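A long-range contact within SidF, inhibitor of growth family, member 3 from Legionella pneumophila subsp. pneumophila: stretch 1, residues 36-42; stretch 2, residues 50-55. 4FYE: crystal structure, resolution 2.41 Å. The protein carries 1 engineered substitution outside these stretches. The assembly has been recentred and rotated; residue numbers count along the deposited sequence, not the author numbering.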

# COMPACT_ATOMS: atom_id res chain seq x y z
N GLY A 36 -13.35 -14.17 19.89
CA GLY A 36 -12.23 -14.45 20.77
C GLY A 36 -10.90 -14.49 20.06
O GLY A 36 -9.89 -14.45 20.71
N GLU A 37 -10.85 -14.55 18.73
CA GLU A 37 -9.57 -14.30 18.05
C GLU A 37 -9.60 -12.87 17.48
O GLU A 37 -8.71 -12.09 17.79
CB GLU A 37 -9.19 -15.36 17.01
CG GLU A 37 -8.22 -14.83 15.92
CD GLU A 37 -7.93 -15.82 14.71
OE1 GLU A 37 -8.52 -16.94 14.57
OE2 GLU A 37 -7.06 -15.48 13.85
N ARG A 38 -10.65 -12.52 16.71
CA ARG A 38 -10.78 -11.14 16.12
C ARG A 38 -11.51 -10.24 17.13
O ARG A 38 -12.74 -10.13 17.15
CB ARG A 38 -11.44 -11.14 14.73
CG ARG A 38 -10.57 -11.81 13.65
CD ARG A 38 -11.30 -11.84 12.33
NE ARG A 38 -10.47 -12.39 11.28
CZ ARG A 38 -10.81 -12.51 9.99
NH1 ARG A 38 -12.02 -12.15 9.56
NH2 ARG A 38 -9.96 -13.01 9.12
N GLN A 39 -10.73 -9.61 17.98
CA GLN A 39 -11.34 -8.88 19.04
C GLN A 39 -11.47 -7.43 18.68
O GLN A 39 -10.59 -6.85 18.03
CB GLN A 39 -10.53 -9.11 20.28
CG GLN A 39 -10.53 -10.61 20.57
CD GLN A 39 -10.39 -10.82 22.05
OE1 GLN A 39 -9.38 -10.40 22.64
NE2 GLN A 39 -11.43 -11.38 22.68
N VAL A 40 -12.59 -6.86 19.07
CA VAL A 40 -12.95 -5.52 18.71
C VAL A 40 -13.03 -4.59 19.91
O VAL A 40 -13.50 -4.96 20.99
CB VAL A 40 -14.27 -5.51 17.94
CG1 VAL A 40 -14.47 -4.16 17.28
CG2 VAL A 40 -14.24 -6.59 16.88
N PHE A 41 -12.58 -3.37 19.68
CA PHE A 41 -12.29 -2.45 20.78
C PHE A 41 -12.55 -1.00 20.35
O PHE A 41 -12.66 -0.68 19.15
CB PHE A 41 -10.81 -2.55 21.11
CG PHE A 41 -10.37 -3.88 21.69
CD1 PHE A 41 -10.66 -4.21 23.02
CD2 PHE A 41 -9.58 -4.77 20.93
CE1 PHE A 41 -10.22 -5.41 23.57
CE2 PHE A 41 -9.16 -5.97 21.47
CZ PHE A 41 -9.47 -6.30 22.80
N LYS A 42 -12.60 -0.08 21.32
CA LYS A 42 -12.88 1.34 20.96
C LYS A 42 -11.57 1.99 20.63
O LYS A 42 -10.55 1.63 21.22
CB LYS A 42 -13.57 2.08 22.09
CG LYS A 42 -15.05 1.74 22.31
CD LYS A 42 -15.64 2.80 23.25
CE LYS A 42 -16.92 2.40 23.98
NZ LYS A 42 -17.24 3.37 25.09
N GLN A 50 -13.22 2.23 15.64
CA GLN A 50 -12.95 0.94 16.25
C GLN A 50 -11.65 0.35 15.81
O GLN A 50 -11.10 0.74 14.78
CB GLN A 50 -14.11 -0.02 15.97
CG GLN A 50 -15.25 0.21 16.96
CD GLN A 50 -16.55 -0.47 16.54
OE1 GLN A 50 -16.54 -1.46 15.80
NE2 GLN A 50 -17.67 0.05 17.03
N VAL A 51 -11.22 -0.66 16.56
CA VAL A 51 -9.97 -1.30 16.34
C VAL A 51 -10.15 -2.79 16.42
O VAL A 51 -10.74 -3.27 17.38
CB VAL A 51 -9.04 -0.89 17.46
CG1 VAL A 51 -7.68 -1.47 17.25
CG2 VAL A 51 -9.00 0.61 17.50
N VAL A 52 -9.62 -3.54 15.45
CA VAL A 52 -9.69 -4.97 15.58
C VAL A 52 -8.29 -5.52 15.83
O VAL A 52 -7.34 -5.21 15.08
CB VAL A 52 -10.17 -5.60 14.28
CG1 VAL A 52 -10.34 -7.09 14.51
CG2 VAL A 52 -11.45 -4.94 13.75
N VAL A 53 -8.13 -6.39 16.83
CA VAL A 53 -6.80 -6.84 17.27
C VAL A 53 -6.76 -8.39 17.27
O VAL A 53 -7.69 -9.04 17.73
CB VAL A 53 -6.44 -6.28 18.67
CG1 VAL A 53 -5.07 -6.75 19.15
CG2 VAL A 53 -6.44 -4.75 18.71
N VAL A 54 -5.70 -8.97 16.75
CA VAL A 54 -5.49 -10.38 16.79
C VAL A 54 -4.12 -10.65 17.41
O VAL A 54 -3.12 -10.10 16.95
CB VAL A 54 -5.47 -11.00 15.36
CG1 VAL A 54 -4.92 -12.41 15.40
CG2 VAL A 54 -6.85 -11.09 14.73
N ASN A 55 -4.05 -11.53 18.41
CA ASN A 55 -2.77 -12.11 18.89
C ASN A 55 -2.53 -13.50 18.37
O ASN A 55 -3.41 -14.35 18.49
CB ASN A 55 -2.75 -12.15 20.44
CG ASN A 55 -3.22 -10.85 21.03
OD1 ASN A 55 -2.44 -9.92 21.17
ND2 ASN A 55 -4.51 -10.72 21.23

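The apolar centre of this contact is the side chain of Phe41, which lies on the same face of the antiparallel strand pair as Val51 and Val53. Its CB stands 4.4 Å from CB of Val51, the residue directly across from it, while the m rotamer (chi1 -67°) carries the ring along the neighbouring strand until CD2 of Phe41 comes within 3.8 Å of CG2 of Val53. Phenylalanine suits this place because its CB packs beside Val51 while its ring reaches further, to Val53. Val51 and Val53, both buried and both in the t rotamer, suit theirs because a beta-branched side chain is at ease in extended backbone and offers a compact apolar surface close to the main chain.

The opposite face has a lighter apolar contact. Val40 pairs with Val52, and their CG2 atoms are 4.5 Å apart, at the limit of contact. CB of Arg38 adds a methylene 4.2 Å from CG1 of Val52, and CG of Arg38 lies 3.9 Å from CG2 of Val54. The aliphatic part of the arginine thus packs against valines, while its guanidinium group is hydrogen-bonded elsewhere in the structure.

Between these faces the backbones are joined by four hydrogen bonds. Gln39 and Val53 form one reciprocal pair: N of Gln39 donates to O of Val53 at 3.1 Å, and N of Val53 donates to O of Gln39 at 2.8 Å. Phe41 and Val51 form the other, with N of Phe41 to O of Val51 at 2.9 Å and N of Val51 to O of Phe41 at 3.0 Å; the first of these is the more bent, at 132°. Val40 and Val52 sit at the non-hydrogen-bonded position between the pairs, where CA–H groups approach carbonyls instead.

Toward the ends the contact becomes more polar. Gln39, partly exposed, shares the Phe41 face. OE1 of Gln50 comes within 3.7 Å of CG1 of Val40, but the buried amide finds its hydrogen bonds elsewhere in the structure. The CA-to-CB bond of Lys42 points away from the partner strand; the residue is exposed, while its backbone continues the strand. At the other end, O of Glu37 and O of Val53 lie 3.2 Å apart; both are acceptors, so no hydrogen bond joins them. The end of the Glu37 side chain comes nearer, with OE2 4.1 Å from CG1 of Val54. Gly36 makes no contact, but its backbone would jam a CB against the preceding carbonyl. In all, the stretches bury 511 Å², summed over both sides.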